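Local coordinates for protein TIR domain-containing adapter molecule 1 (Homo sapiens, PDB 4BSX) that acts as a TIR-domain-containing adapter in Toll-like receptor signalling, linking it to interferon-beta induction, at residues 30-34 with 35-39; 55-58 with 59-63. The protein carries 2 engineered substitutions. All blocks are in the same frame, centred on the assembly; numbering follows the deposited sequence.

Interaction 1: 30-34 with 35-39; sequences KHKLK and TPRPG
The carbonyl oxygen of T35 is gripped twice by R37, whose guanidinium folds back along the chain just beyond helix 23-33. NE reaches T35 O at 3.0 Å, and NH2 makes a longer, more bent bond to the same oxygen, both from one face of the carbonyl plane. NH2 also bonds T35 OG1 at 3.2 Å, since the hydroxyl of T35 sits between its backbone N and carbonyl carbon (chi1 65°) and is turned to the same side as the arginine. A bend at chi2 (-80°) brings the R37 chain back over residues it has already passed. There its end crosses the stretched K32 chain at about a right angle, with R37 NH2 3.8 Å from K32 CG and R37 NH1 4.0 Å from K32 CE. The lysine methylenes thus pack against the guanidinium group; K32 NZ goes on to Y28 OH and the carboxylate of E109, which probably offsets the nearby positive charge of R37. With a leucine in place of R37, T35 O and OG1 would lose these guanidinium donors, and the loop would probably be freer to move. Beneath the polar surface, L33 is buried against L46 of helix 43-53. An arginine clasping the residue two before it thus marks the exit from helix 23-33 towards the next helix in the all-helical TRIF N-terminal domain.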
ATOM      1  N   LYS A  30     -10.982  -8.787   0.454  1.00  7.60           N
ATOM      2  CA  LYS A  30     -11.622  -8.368  -0.789  1.00  7.51           C
ATOM      3  C   LYS A  30     -13.046  -7.812  -0.505  1.00 12.90           C
ATOM      4  O   LYS A  30     -13.456  -6.787  -1.065  1.00 11.13           O
ATOM      5  CB  LYS A  30     -11.687  -9.563  -1.769  1.00 11.25           C
ATOM      6  CG  LYS A  30     -12.709  -9.397  -2.895  1.00 11.17           C
ATOM      7  CD  LYS A  30     -12.942 -10.688  -3.729  1.00  8.67           C
ATOM      8  CE  LYS A  30     -13.979 -10.410  -4.848  1.00 13.02           C
ATOM      9  NZ  LYS A  30     -14.200 -11.555  -5.758  1.00 15.28           N
ATOM     10  N   HIS A  31     -13.813  -8.510   0.330  1.00  8.82           N
ATOM     11  CA  HIS A  31     -15.203  -8.162   0.506  1.00  7.85           C
ATOM     12  C   HIS A  31     -15.279  -6.863   1.333  1.00 13.59           C
ATOM     13  O   HIS A  31     -16.099  -5.979   1.057  1.00 14.47           O
ATOM     14  CB  HIS A  31     -15.937  -9.301   1.239  1.00  8.57           C
ATOM     15  CG  HIS A  31     -16.019 -10.597   0.472  1.00 10.28           C
ATOM     16  ND1 HIS A  31     -16.323 -10.666  -0.867  1.00 10.94           N
ATOM     17  CD2 HIS A  31     -15.844 -11.870   0.890  1.00  7.16           C
ATOM     18  CE1 HIS A  31     -16.332 -11.936  -1.248  1.00  9.33           C
ATOM     19  NE2 HIS A  31     -16.033 -12.677  -0.205  1.00 14.98           N
ATOM     20  N   LYS A  32     -14.413  -6.791   2.344  1.00  6.27           N
ATOM     21  CA  LYS A  32     -14.319  -5.680   3.296  1.00 16.07           C
ATOM     22  C   LYS A  32     -13.670  -4.402   2.754  1.00 14.12           C
ATOM     23  O   LYS A  32     -14.119  -3.311   3.045  1.00  9.07           O
ATOM     24  CB  LYS A  32     -13.497  -6.133   4.503  1.00 14.44           C
ATOM     25  CG  LYS A  32     -13.340  -5.109   5.571  1.00 18.29           C
ATOM     26  CD  LYS A  32     -12.627  -5.733   6.759  1.00 19.75           C
ATOM     27  CE  LYS A  32     -12.381  -4.721   7.861  1.00 16.49           C
ATOM     28  NZ  LYS A  32     -11.820  -5.298   9.109  1.00 30.48           N
ATOM     29  N   LEU A  33     -12.593  -4.531   1.991  1.00 13.24           N
ATOM     30  CA  LEU A  33     -11.792  -3.353   1.628  1.00 15.04           C
ATOM     31  C   LEU A  33     -12.487  -2.540   0.550  1.00 20.47           C
ATOM     32  O   LEU A  33     -12.196  -1.362   0.363  1.00 24.76           O
ATOM     33  CB  LEU A  33     -10.414  -3.778   1.136  1.00  7.52           C
ATOM     34  CG  LEU A  33      -9.425  -4.232   2.216  1.00 10.26           C
ATOM     35  CD1 LEU A  33      -8.066  -4.550   1.612  1.00 22.08           C
ATOM     36  CD2 LEU A  33      -9.270  -3.113   3.262  1.00 24.35           C
ATOM     37  N   LYS A  34     -13.428  -3.186  -0.135  1.00 20.91           N
ATOM     38  CA  LYS A  34     -14.063  -2.666  -1.349  1.00 26.18           C
ATOM     39  C   LYS A  34     -14.870  -1.396  -1.101  1.00 24.73           C
ATOM     40  O   LYS A  34     -15.024  -0.578  -2.011  1.00 31.18           O
ATOM     41  CB  LYS A  34     -14.937  -3.789  -1.948  1.00 26.46           C
ATOM     42  CG  LYS A  34     -15.994  -3.366  -2.973  1.00 36.80           C
ATOM     43  CD  LYS A  34     -15.510  -3.492  -4.409  1.00 35.87           C
ATOM     44  CE  LYS A  34     -16.690  -3.626  -5.393  1.00 34.74           C
ATOM     45  NZ  LYS A  34     -16.279  -3.665  -6.842  1.00 47.19           N
ATOM     46  N   THR A  35     -15.377  -1.236   0.126  1.00 27.29           N
ATOM     47  CA  THR A  35     -16.171  -0.056   0.500  1.00 34.69           C
ATOM     48  C   THR A  35     -15.393   0.804   1.484  1.00 32.36           C
ATOM     49  O   THR A  35     -14.881   0.290   2.484  1.00 26.83           O
ATOM     50  CB  THR A  35     -17.532  -0.433   1.173  1.00 46.26           C
ATOM     51  OG1 THR A  35     -17.299  -1.083   2.434  1.00 36.94           O
ATOM     52  CG2 THR A  35     -18.397  -1.334   0.258  1.00 35.93           C
ATOM     53  N   PRO A  36     -15.366   2.135   1.241  1.00 55.23           N
ATOM     54  CA  PRO A  36     -14.446   3.052   1.941  1.00 59.38           C
ATOM     55  C   PRO A  36     -14.732   3.276   3.430  1.00 40.15           C
ATOM     56  O   PRO A  36     -15.884   3.144   3.868  1.00 42.03           O
ATOM     57  CB  PRO A  36     -14.607   4.379   1.168  1.00 52.92           C
ATOM     58  CG  PRO A  36     -15.477   4.055  -0.045  1.00 48.71           C
ATOM     59  CD  PRO A  36     -16.272   2.868   0.331  1.00 34.20           C
ATOM     60  N   ARG A  37     -13.671   3.601   4.181  1.00 35.03           N
ATOM     61  CA  ARG A  37     -13.774   4.010   5.580  1.00 39.93           C
ATOM     62  C   ARG A  37     -13.022   5.302   5.753  1.00 47.65           C
ATOM     63  O   ARG A  37     -12.089   5.590   5.011  1.00 47.39           O
ATOM     64  CB  ARG A  37     -13.110   3.014   6.517  1.00 34.67           C
ATOM     65  CG  ARG A  37     -13.326   1.633   6.081  1.00 49.05           C
ATOM     66  CD  ARG A  37     -14.693   1.146   6.496  1.00 65.57           C
ATOM     67  NE  ARG A  37     -15.034   0.147   5.517  1.00 74.64           N
ATOM     68  CZ  ARG A  37     -15.024  -1.149   5.786  1.00 55.24           C
ATOM     69  NH1 ARG A  37     -14.699  -1.611   7.003  1.00 64.18           N
ATOM     70  NH2 ARG A  37     -15.331  -2.000   4.814  1.00 57.56           N
ATOM     71  N   PRO A  38     -13.392   6.062   6.784  1.00 50.14           N
ATOM     72  CA  PRO A  38     -12.653   7.248   7.225  1.00 46.50           C
ATOM     73  C   PRO A  38     -11.335   6.875   7.884  1.00 42.72           C
ATOM     74  O   PRO A  38     -11.361   6.042   8.797  1.00 42.66           O
ATOM     75  CB  PRO A  38     -13.600   7.870   8.271  1.00 59.41           C
ATOM     76  CG  PRO A  38     -14.962   7.249   8.004  1.00 39.93           C
ATOM     77  CD  PRO A  38     -14.662   5.890   7.518  1.00 40.88           C
ATOM     78  N   GLY A  39     -10.224   7.475   7.443  1.00 39.90           N
ATOM     79  CA  GLY A  39      -8.926   7.293   8.083  1.00 27.94           C
ATOM     80  C   GLY A  39      -8.136   6.096   7.594  1.00 34.46           C
ATOM     81  O   GLY A  39      -7.329   5.533   8.328  1.00 51.57           O
TER

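Interaction 2: 55-58 with 59-63; sequences GQET and EARIS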
ATOM      1  N   GLY A  55      -5.582 -14.010  -7.631  1.00 19.03           N
ATOM      2  CA  GLY A  55      -5.629 -14.438  -9.019  1.00 12.81           C
ATOM      3  C   GLY A  55      -6.652 -13.691  -9.858  1.00 17.37           C
ATOM      4  O   GLY A  55      -6.781 -13.955 -11.052  1.00 24.00           O
ATOM      5  N   GLN A  56      -7.357 -12.739  -9.248  1.00 15.96           N
ATOM      6  CA  GLN A  56      -8.406 -11.997  -9.945  1.00 18.11           C
ATOM      7  C   GLN A  56      -7.841 -10.708 -10.559  1.00 17.16           C
ATOM      8  O   GLN A  56      -8.093  -9.589 -10.078  1.00 16.61           O
ATOM      9  CB  GLN A  56      -9.575 -11.711  -8.991  1.00 13.40           C
ATOM     10  CG  GLN A  56     -10.217 -12.996  -8.462  1.00 22.25           C
ATOM     11  CD  GLN A  56     -11.187 -12.781  -7.293  1.00 17.91           C
ATOM     12  OE1 GLN A  56     -12.077 -11.924  -7.340  1.00 11.61           O
ATOM     13  NE2 GLN A  56     -11.006 -13.573  -6.236  1.00 17.43           N
ATOM     14  N   GLU A  57      -7.096 -10.900 -11.636  1.00 15.50           N
ATOM     15  CA  GLU A  57      -6.381  -9.849 -12.340  1.00 21.17           C
ATOM     16  C   GLU A  57      -7.281  -8.908 -13.135  1.00 23.32           C
ATOM     17  O   GLU A  57      -7.054  -7.683 -13.150  1.00 16.96           O
ATOM     18  CB  GLU A  57      -5.367 -10.473 -13.304  1.00 22.48           C
ATOM     19  CG  GLU A  57      -4.259 -11.272 -12.623  1.00 27.58           C
ATOM     20  CD  GLU A  57      -2.948 -11.222 -13.400  1.00 37.16           C
ATOM     21  OE1 GLU A  57      -2.863 -10.434 -14.376  1.00 29.08           O
ATOM     22  OE2 GLU A  57      -2.008 -11.967 -13.025  1.00 37.30           O
ATOM     23  N   THR A  58      -8.278  -9.469 -13.818  1.00 19.52           N
ATOM     24  CA  THR A  58      -9.236  -8.653 -14.570  1.00 18.03           C
ATOM     25  C   THR A  58      -9.840  -7.586 -13.678  1.00 19.97           C
ATOM     26  O   THR A  58      -9.873  -6.407 -14.058  1.00 28.82           O
ATOM     27  CB  THR A  58     -10.348  -9.512 -15.162  1.00 22.08           C
ATOM     28  OG1 THR A  58      -9.796 -10.287 -16.209  1.00 22.26           O
ATOM     29  CG2 THR A  58     -11.483  -8.661 -15.747  1.00 26.44           C
ATOM     30  N   GLU A  59     -10.285  -7.978 -12.485  1.00 16.58           N
ATOM     31  CA  GLU A  59     -10.942  -7.023 -11.596  1.00 19.46           C
ATOM     32  C   GLU A  59      -9.860  -6.114 -10.998  1.00 18.21           C
ATOM     33  O   GLU A  59     -10.033  -4.907 -10.905  1.00 12.78           O
ATOM     34  CB  GLU A  59     -11.784  -7.754 -10.541  1.00 16.44           C
ATOM     35  CG  GLU A  59     -12.511  -6.860  -9.494  1.00 37.46           C
ATOM     36  CD  GLU A  59     -13.392  -7.674  -8.483  1.00 29.54           C
ATOM     37  OE1 GLU A  59     -13.685  -8.856  -8.757  1.00 28.85           O
ATOM     38  OE2 GLU A  59     -13.780  -7.148  -7.414  1.00 26.82           O
ATOM     39  N   ALA A  60      -8.716  -6.692 -10.639  1.00 20.94           N
ATOM     40  CA  ALA A  60      -7.612  -5.905 -10.098  1.00 21.19           C
ATOM     41  C   ALA A  60      -7.254  -4.774 -11.037  1.00 13.51           C
ATOM     42  O   ALA A  60      -7.060  -3.647 -10.595  1.00 15.61           O
ATOM     43  CB  ALA A  60      -6.394  -6.778  -9.857  1.00 12.49           C
ATOM     44  N   ARG A  61      -7.173  -5.075 -12.325  1.00 14.65           N
ATOM     45  CA  ARG A  61      -6.800  -4.089 -13.358  1.00 17.86           C
ATOM     46  C   ARG A  61      -7.873  -3.018 -13.516  1.00 15.23           C
ATOM     47  O   ARG A  61      -7.566  -1.881 -13.770  1.00 17.78           O
ATOM     48  CB  ARG A  61      -6.553  -4.756 -14.722  1.00 15.89           C
ATOM     49  CG  ARG A  61      -5.284  -5.598 -14.795  1.00 19.79           C
ATOM     50  CD  ARG A  61      -5.037  -6.199 -16.205  1.00 16.83           C
ATOM     51  NE  ARG A  61      -4.717  -7.619 -16.105  1.00 29.34           N
ATOM     52  CZ  ARG A  61      -3.695  -8.235 -16.685  1.00 34.23           C
ATOM     53  NH1 ARG A  61      -2.849  -7.581 -17.467  1.00 46.91           N
ATOM     54  NH2 ARG A  61      -3.525  -9.535 -16.491  1.00 45.73           N
ATOM     55  N   ILE A  62      -9.139  -3.372 -13.333  1.00 19.00           N
ATOM     56  CA  ILE A  62     -10.194  -2.357 -13.365  1.00 20.71           C
ATOM     57  C   ILE A  62     -10.076  -1.407 -12.170  1.00 15.19           C
ATOM     58  O   ILE A  62     -10.206  -0.216 -12.305  1.00 13.63           O
ATOM     59  CB  ILE A  62     -11.580  -3.013 -13.442  1.00 26.26           C
ATOM     60  CG1 ILE A  62     -11.800  -3.533 -14.865  1.00 20.89           C
ATOM     61  CG2 ILE A  62     -12.678  -2.025 -13.047  1.00 21.03           C
ATOM     62  CD1 ILE A  62     -12.841  -4.583 -14.953  1.00 24.40           C
ATOM     63  N   SER A  63      -9.776  -1.961 -11.010  1.00 14.47           N
ATOM     64  CA  SER A  63      -9.546  -1.171  -9.823  1.00 12.37           C
ATOM     65  C   SER A  63      -8.300  -0.284  -9.947  1.00 20.68           C
ATOM     66  O   SER A  63      -8.260   0.842  -9.417  1.00 16.46           O
ATOM     67  CB  SER A  63      -9.376  -2.094  -8.618  1.00 13.64           C
ATOM     68  OG  SER A  63     -10.532  -2.908  -8.433  1.00 24.88           O
TER
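Two acceptors lie side by side at the start of helix 57-65: Q56 OE1 and E59 OE1 are 3.7 Å apart, with the two side chains pointing the same way and their amide and carboxylate planes 61° apart. K30 NZ, from helix 23-33, donates to Q56 OE1, and its positive charge probably eases both this closeness and the carboxylate of E59. The extended E59 chain, its CG anti to the backbone N (chi1 178°), runs alongside the glutamine to get there. Q56 holds the N-cap position at the centre of an inverse gamma turn, and its carbonyl takes the first helical bond, from A60 N to Q56 O at 3.0 Å. The next bond runs from R61 N to E57 O at 2.7 Å, while R61 CG rests on the same oxygen. Beyond, R61 and E57 form a salt bridge whose modelled ends are too close to be certain. S63 OG folds back to E59 O from above the carbonyl plane. A60 is buried against L51 and L52 of helix 43-53. A Schellman glycine, G55, followed at once by an N-cap residue marks a tight helix-to-helix corner.

From the N terminus, helix 23-33 leads into interaction 1 (30-34 with 35-39), which lies at the start of the loop to helix 43-53. That helix runs into the short turn at 55-56, where interaction 2 (55-58 with 59-63) opens helix 57-65. Both contacts are local and follow in series, neither nesting nor crossing; neither closes a long loop. The wider closure comes from K30 NZ, in a probable hydrogen bond of 2.7 Å to Q56 OE1, which joins the end of helix 23-33 to the start of helix 57-65. Helix 43-53 packs against both regions, so three successive helices are tied together.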